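Local structure of protein CT_858 (3DOR) at residues Y253-V264 against Y545-D553. The protein is a secreted chlamydial protease, probably acting as a serine-type endopeptidase that cuts within protein chains. Sequence-based numbering, arbitrary orientation.
Sequences YNIGSTDGFLPV and YKGYSEYLD. With SO4 (sulfate ion), chain M.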
ATOM      1  N   TYR B 253     -28.992   4.987  10.448  1.00 27.73           N
ATOM      2  CA  TYR B 253     -28.167   5.255  11.617  1.00 26.82           C
ATOM      3  C   TYR B 253     -26.701   4.890  11.423  1.00 27.42           C
ATOM      4  O   TYR B 253     -25.878   5.149  12.292  1.00 26.93           O
ATOM      5  CB  TYR B 253     -28.754   4.528  12.837  1.00 26.06           C
ATOM      6  CG  TYR B 253     -30.123   5.071  13.242  1.00 28.13           C
ATOM      7  CD1 TYR B 253     -31.304   4.489  12.769  1.00 27.22           C
ATOM      8  CD2 TYR B 253     -30.231   6.201  14.051  1.00 25.24           C
ATOM      9  CE1 TYR B 253     -32.562   5.029  13.097  1.00 27.38           C
ATOM     10  CE2 TYR B 253     -31.472   6.746  14.377  1.00 27.72           C
ATOM     11  CZ  TYR B 253     -32.628   6.159  13.895  1.00 25.27           C
ATOM     12  OH  TYR B 253     -33.836   6.736  14.181  1.00 29.78           O
ATOM     13  N   ASN B 254     -26.373   4.306  10.274  1.00 27.91           N
ATOM     14  CA  ASN B 254     -24.993   3.923   9.973  1.00 29.25           C
ATOM     15  C   ASN B 254     -24.051   5.128   9.885  1.00 28.38           C
ATOM     16  O   ASN B 254     -24.393   6.151   9.294  1.00 27.90           O
ATOM     17  CB  ASN B 254     -24.915   3.201   8.626  1.00 32.76           C
ATOM     18  CG  ASN B 254     -25.284   1.734   8.705  1.00 38.42           C
ATOM     19  OD1 ASN B 254     -24.626   0.906   8.083  1.00 45.75           O
ATOM     20  ND2 ASN B 254     -26.342   1.405   9.439  1.00 39.47           N
ATOM     21  N   ILE B 255     -22.862   5.000  10.458  1.00 25.06           N
ATOM     22  CA  ILE B 255     -21.882   6.066  10.368  1.00 26.01           C
ATOM     23  C   ILE B 255     -21.548   6.182   8.874  1.00 26.23           C
ATOM     24  O   ILE B 255     -21.325   5.175   8.210  1.00 24.89           O
ATOM     25  CB  ILE B 255     -20.619   5.714  11.177  1.00 25.03           C
ATOM     26  CG1 ILE B 255     -20.914   5.877  12.679  1.00 27.77           C
ATOM     27  CG2 ILE B 255     -19.459   6.603  10.770  1.00 22.87           C
ATOM     28  CD1 ILE B 255     -19.736   5.516  13.597  1.00 26.09           C
ATOM     29  N   GLY B 256     -21.547   7.403   8.346  1.00 24.48           N
ATOM     30  CA  GLY B 256     -21.262   7.587   6.933  1.00 24.70           C
ATOM     31  C   GLY B 256     -22.483   7.470   6.030  1.00 25.54           C
ATOM     32  O   GLY B 256     -22.377   7.614   4.813  1.00 28.26           O
ATOM     33  N   SER B 257     -23.644   7.207   6.615  1.00 25.40           N
ATOM     34  CA  SER B 257     -24.880   7.089   5.842  1.00 26.25           C
ATOM     35  C   SER B 257     -25.187   8.383   5.082  1.00 25.96           C
ATOM     36  O   SER B 257     -25.155   9.477   5.652  1.00 23.81           O
ATOM     37  CB  SER B 257     -26.053   6.748   6.769  1.00 25.40           C
ATOM     38  OG  SER B 257     -27.292   7.115   6.182  1.00 25.47           O
ATOM     39  N   THR B 258     -25.497   8.256   3.795  1.00 26.28           N
ATOM     40  CA  THR B 258     -25.796   9.425   2.971  1.00 25.06           C
ATOM     41  C   THR B 258     -26.985  10.233   3.480  1.00 23.44           C
ATOM     42  O   THR B 258     -26.919  11.458   3.568  1.00 20.34           O
ATOM     43  CB  THR B 258     -26.064   9.018   1.491  1.00 26.90           C
ATOM     44  OG1 THR B 258     -24.874   8.462   0.935  1.00 28.88           O
ATOM     45  CG2 THR B 258     -26.462  10.225   0.651  1.00 25.23           C
ATOM     46  N   ASP B 259     -28.070   9.551   3.823  1.00 24.01           N
ATOM     47  CA  ASP B 259     -29.271  10.238   4.283  1.00 24.73           C
ATOM     48  C   ASP B 259     -29.340  10.548   5.769  1.00 23.90           C
ATOM     49  O   ASP B 259     -30.041  11.469   6.176  1.00 24.23           O
ATOM     50  CB  ASP B 259     -30.519   9.446   3.875  1.00 27.05           C
ATOM     51  CG  ASP B 259     -30.841   9.589   2.397  1.00 30.23           C
ATOM     52  OD1 ASP B 259     -31.691   8.832   1.882  1.00 33.78           O
ATOM     53  OD2 ASP B 259     -30.252  10.474   1.750  1.00 31.06           O
ATOM     54  N   GLY B 260     -28.624   9.800   6.594  1.00 24.11           N
ATOM     55  CA  GLY B 260     -28.708  10.092   8.014  1.00 22.68           C
ATOM     56  C   GLY B 260     -30.063   9.652   8.537  1.00 25.32           C
ATOM     57  O   GLY B 260     -30.781   8.882   7.876  1.00 24.65           O
ATOM     58  N   PHE B 261     -30.447  10.168   9.697  1.00 23.96           N
ATOM     59  CA  PHE B 261     -31.697   9.745  10.315  1.00 24.04           C
ATOM     60  C   PHE B 261     -32.685  10.846  10.650  1.00 25.00           C
ATOM     61  O   PHE B 261     -33.724  10.583  11.241  1.00 26.55           O
ATOM     62  CB  PHE B 261     -31.362   8.960  11.583  1.00 26.91           C
ATOM     63  CG  PHE B 261     -30.495   9.724  12.550  1.00 24.51           C
ATOM     64  CD1 PHE B 261     -31.050  10.664  13.412  1.00 26.66           C
ATOM     65  CD2 PHE B 261     -29.124   9.518  12.585  1.00 25.17           C
ATOM     66  CE1 PHE B 261     -30.249  11.386  14.296  1.00 25.35           C
ATOM     67  CE2 PHE B 261     -28.311  10.236  13.464  1.00 25.02           C
ATOM     68  CZ  PHE B 261     -28.878  11.173  14.323  1.00 24.61           C
ATOM     69  N   LEU B 262     -32.372  12.076  10.276  1.00 24.16           N
ATOM     70  CA  LEU B 262     -33.264  13.189  10.559  1.00 26.14           C
ATOM     71  C   LEU B 262     -34.354  13.385   9.500  1.00 28.79           C
ATOM     72  O   LEU B 262     -34.084  13.370   8.292  1.00 27.86           O
ATOM     73  CB  LEU B 262     -32.456  14.477  10.691  1.00 24.76           C
ATOM     74  CG  LEU B 262     -31.355  14.444  11.756  1.00 24.67           C
ATOM     75  CD1 LEU B 262     -30.531  15.709  11.670  1.00 22.53           C
ATOM     76  CD2 LEU B 262     -31.990  14.293  13.145  1.00 24.71           C
ATOM     77  N   PRO B 263     -35.612  13.539   9.943  1.00 29.78           N
ATOM     78  CA  PRO B 263     -36.718  13.747   8.999  1.00 30.36           C
ATOM     79  C   PRO B 263     -36.661  15.176   8.446  1.00 29.94           C
ATOM     80  O   PRO B 263     -35.963  16.024   9.003  1.00 29.35           O
ATOM     81  CB  PRO B 263     -37.966  13.473   9.851  1.00 31.48           C
ATOM     82  CG  PRO B 263     -37.512  13.740  11.253  1.00 32.94           C
ATOM     83  CD  PRO B 263     -36.114  13.201  11.287  1.00 30.25           C
ATOM     84  N   VAL B 264     -37.373  15.450   7.354  1.00 29.41           N
ATOM     85  CA  VAL B 264     -37.342  16.791   6.771  1.00 29.88           C
ATOM     86  C   VAL B 264     -37.794  17.817   7.793  1.00 30.71           C
ATOM     87  O   VAL B 264     -38.677  17.546   8.604  1.00 32.66           O
ATOM     88  CB  VAL B 264     -38.225  16.889   5.493  1.00 29.82           C
ATOM     89  CG1 VAL B 264     -37.759  15.876   4.474  1.00 26.58           C
ATOM     90  CG2 VAL B 264     -39.680  16.648   5.830  1.00 30.32           C
ATOM     91  N   TYR B 545     -40.022   7.288  18.787  1.00 44.06           N
ATOM     92  CA  TYR B 545     -40.631   6.921  17.512  1.00 43.44           C
ATOM     93  C   TYR B 545     -39.921   7.527  16.296  1.00 41.90           C
ATOM     94  O   TYR B 545     -40.515   7.715  15.236  1.00 41.85           O
ATOM     95  CB  TYR B 545     -42.124   7.286  17.529  1.00 46.34           C
ATOM     96  CG  TYR B 545     -42.907   6.528  18.598  1.00 50.37           C
ATOM     97  CD1 TYR B 545     -43.975   7.125  19.270  1.00 52.15           C
ATOM     98  CD2 TYR B 545     -42.554   5.224  18.959  1.00 51.09           C
ATOM     99  CE1 TYR B 545     -44.668   6.442  20.282  1.00 52.56           C
ATOM    100  CE2 TYR B 545     -43.238   4.534  19.963  1.00 52.73           C
ATOM    101  CZ  TYR B 545     -44.290   5.149  20.623  1.00 52.99           C
ATOM    102  OH  TYR B 545     -44.949   4.471  21.627  1.00 52.46           O
ATOM    103  N   LYS B 546     -38.640   7.827  16.467  1.00 38.72           N
ATOM    104  CA  LYS B 546     -37.817   8.371  15.393  1.00 37.39           C
ATOM    105  C   LYS B 546     -38.293   9.666  14.751  1.00 34.40           C
ATOM    106  O   LYS B 546     -37.995   9.912  13.584  1.00 32.93           O
ATOM    107  CB  LYS B 546     -37.648   7.308  14.309  1.00 38.35           C
ATOM    108  CG  LYS B 546     -36.877   6.108  14.796  1.00 40.94           C
ATOM    109  CD  LYS B 546     -37.296   4.832  14.091  1.00 41.64           C
ATOM    110  CE  LYS B 546     -36.764   4.752  12.690  1.00 39.58           C
ATOM    111  NZ  LYS B 546     -36.959   3.371  12.165  1.00 36.93           N
ATOM    112  N   GLY B 547     -39.011  10.492  15.506  1.00 32.69           N
ATOM    113  CA  GLY B 547     -39.498  11.745  14.961  1.00 30.89           C
ATOM    114  C   GLY B 547     -38.571  12.928  15.187  1.00 30.35           C
ATOM    115  O   GLY B 547     -38.554  13.858  14.384  1.00 31.76           O
ATOM    116  N   TYR B 548     -37.803  12.895  16.274  1.00 28.50           N
ATOM    117  CA  TYR B 548     -36.876  13.976  16.612  1.00 27.34           C
ATOM    118  C   TYR B 548     -37.545  15.341  16.497  1.00 28.42           C
ATOM    119  O   TYR B 548     -36.903  16.328  16.111  1.00 28.63           O
ATOM    120  CB  TYR B 548     -35.646  13.945  15.694  1.00 27.84           C
ATOM    121  CG  TYR B 548     -34.929  12.618  15.680  1.00 26.39           C
ATOM    122  CD1 TYR B 548     -35.330  11.604  14.816  1.00 27.09           C
ATOM    123  CD2 TYR B 548     -33.896  12.353  16.581  1.00 27.13           C
ATOM    124  CE1 TYR B 548     -34.734  10.352  14.848  1.00 26.62           C
ATOM    125  CE2 TYR B 548     -33.284  11.093  16.629  1.00 28.69           C
ATOM    126  CZ  TYR B 548     -33.716  10.100  15.761  1.00 29.95           C
ATOM    127  OH  TYR B 548     -33.163   8.844  15.829  1.00 29.90           O
ATOM    128  N   SER B 549     -38.827  15.409  16.839  1.00 26.60           N
ATOM    129  CA  SER B 549     -39.541  16.668  16.719  1.00 27.36           C
ATOM    130  C   SER B 549     -39.061  17.695  17.723  1.00 26.32           C
ATOM    131  O   SER B 549     -39.042  18.884  17.424  1.00 29.75           O
ATOM    132  CB  SER B 549     -41.066  16.448  16.834  1.00 29.31           C
ATOM    133  OG  SER B 549     -41.437  15.970  18.112  1.00 33.65           O
ATOM    134  N   GLU B 550     -38.655  17.256  18.911  1.00 26.70           N
ATOM    135  CA  GLU B 550     -38.161  18.203  19.903  1.00 26.28           C
ATOM    136  C   GLU B 550     -36.820  18.766  19.438  1.00 25.33           C
ATOM    137  O   GLU B 550     -36.596  19.977  19.466  1.00 26.13           O
ATOM    138  CB  GLU B 550     -38.014  17.536  21.273  1.00 27.37           C
ATOM    139  CG  GLU B 550     -39.312  16.961  21.809  1.00 32.37           C
ATOM    140  CD  GLU B 550     -39.254  16.629  23.291  1.00 35.08           C
ATOM    141  OE1 GLU B 550     -38.140  16.438  23.827  1.00 34.53           O
ATOM    142  OE2 GLU B 550     -40.336  16.547  23.917  1.00 36.67           O
ATOM    143  N   TYR B 551     -35.931  17.880  19.010  1.00 24.13           N
ATOM    144  CA  TYR B 551     -34.625  18.284  18.512  1.00 23.13           C
ATOM    145  C   TYR B 551     -34.820  19.249  17.331  1.00 23.16           C
ATOM    146  O   TYR B 551     -34.305  20.370  17.329  1.00 22.16           O
ATOM    147  CB  TYR B 551     -33.856  17.047  18.047  1.00 20.93           C
ATOM    148  CG  TYR B 551     -32.521  17.329  17.390  1.00 21.80           C
ATOM    149  CD1 TYR B 551     -31.376  17.555  18.158  1.00 22.10           C
ATOM    150  CD2 TYR B 551     -32.393  17.334  15.995  1.00 18.77           C
ATOM    151  CE1 TYR B 551     -30.130  17.772  17.557  1.00 20.59           C
ATOM    152  CE2 TYR B 551     -31.155  17.553  15.381  1.00 20.30           C
ATOM    153  CZ  TYR B 551     -30.028  17.765  16.167  1.00 23.11           C
ATOM    154  OH  TYR B 551     -28.794  17.925  15.575  1.00 24.59           O
ATOM    155  N   LEU B 552     -35.581  18.812  16.334  1.00 22.97           N
ATOM    156  CA  LEU B 552     -35.818  19.642  15.155  1.00 24.45           C
ATOM    157  C   LEU B 552     -36.493  20.979  15.435  1.00 25.15           C
ATOM    158  O   LEU B 552     -36.111  21.994  14.849  1.00 23.72           O
ATOM    159  CB  LEU B 552     -36.608  18.859  14.101  1.00 24.05           C
ATOM    160  CG  LEU B 552     -35.772  17.801  13.377  1.00 25.04           C
ATOM    161  CD1 LEU B 552     -36.623  17.063  12.342  1.00 27.21           C
ATOM    162  CD2 LEU B 552     -34.585  18.475  12.708  1.00 23.12           C
ATOM    163  N   ASP B 553     -37.482  21.001  16.327  1.00 27.43           N
ATOM    164  CA  ASP B 553     -38.147  22.267  16.629  1.00 29.38           C
ATOM    165  C   ASP B 553     -37.158  23.245  17.236  1.00 28.40           C
ATOM    166  O   ASP B 553     -37.231  24.451  16.999  1.00 26.70           O
ATOM    167  CB  ASP B 553     -39.315  22.077  17.597  1.00 34.41           C
ATOM    168  CG  ASP B 553     -40.515  21.439  16.937  1.00 39.47           C
ATOM    169  OD1 ASP B 553     -40.639  21.529  15.689  1.00 41.13           O
ATOM    170  OD2 ASP B 553     -41.340  20.861  17.674  1.00 44.83           O
TER
HETATM  171  S   SO4 M 617     -22.432   1.509  12.180  1.00 49.70           S
HETATM  172  O1  SO4 M 617     -23.846   1.055  11.931  1.00 50.18           O
HETATM  173  O2  SO4 M 617     -21.533   0.834  11.198  1.00 51.05           O
HETATM  174  O3  SO4 M 617     -22.298   2.988  12.008  1.00 46.99           O
HETATM  175  O4  SO4 M 617     -22.093   1.137  13.598  1.00 50.44           O
HETATM  176  O   HOH W   1     -36.453   9.468  11.259  1.00 32.18           O
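The ring of Tyr-548 has Leu-262 CD2 and Phe-261 CD1 over one face, and Tyr-253 OH lies at its edge, in the plane. In turn, Tyr-548 OH reaches the edge of the Tyr-253 ring in plane, with Lys-546 CE also at the edge, while Phe-261 CB sits on one face. The two tyrosines approach from opposite directions and share a hydrogen bond, Tyr-253 OH to Tyr-548 OH at 2.8 Å, in which either could be the donor. Tyr-548 OH is also hydrogen-bonded to Gln-91 NE2, so this hydroxyl has two partners. Phe-261 and Tyr-548 meet obliquely, their planes at 40° and Phe-261 CD1 3.6 Å from Tyr-548 CZ. The Phe-261 ring is swung between its own backbone N and carbonyl carbon (chi1 56°), a turn that brings CD1 and CE1 against the tyrosine. Lys-546 runs past the Tyr-253 hydroxyl, CG lying 3.2 Å from OH, and its bent chain carries NZ on to Val-101 O.

Leu-262 CD2 also meets the Tyr-551 ring, obliquely, at CE2 (4.0 Å), and Pro-263 CG rests 3.6 Å from Leu-552 CD1. One water bridges the backbones, donating to Phe-261 O at 2.9 Å and to Lys-546 O at 2.8 Å. Tyr-548 holds the N-cap position, and its O accepts from Leu-552 N in the first turn of helix 549-564. The whole illustrates how an irregular loop can be fastened to a helix start, here where the PDZ-like sheet (Gln-91, Val-101) and the mixed sheet containing strand 457-461 (Leu-460, touched by Leu-262 and Tyr-551) meet the chain's last helix.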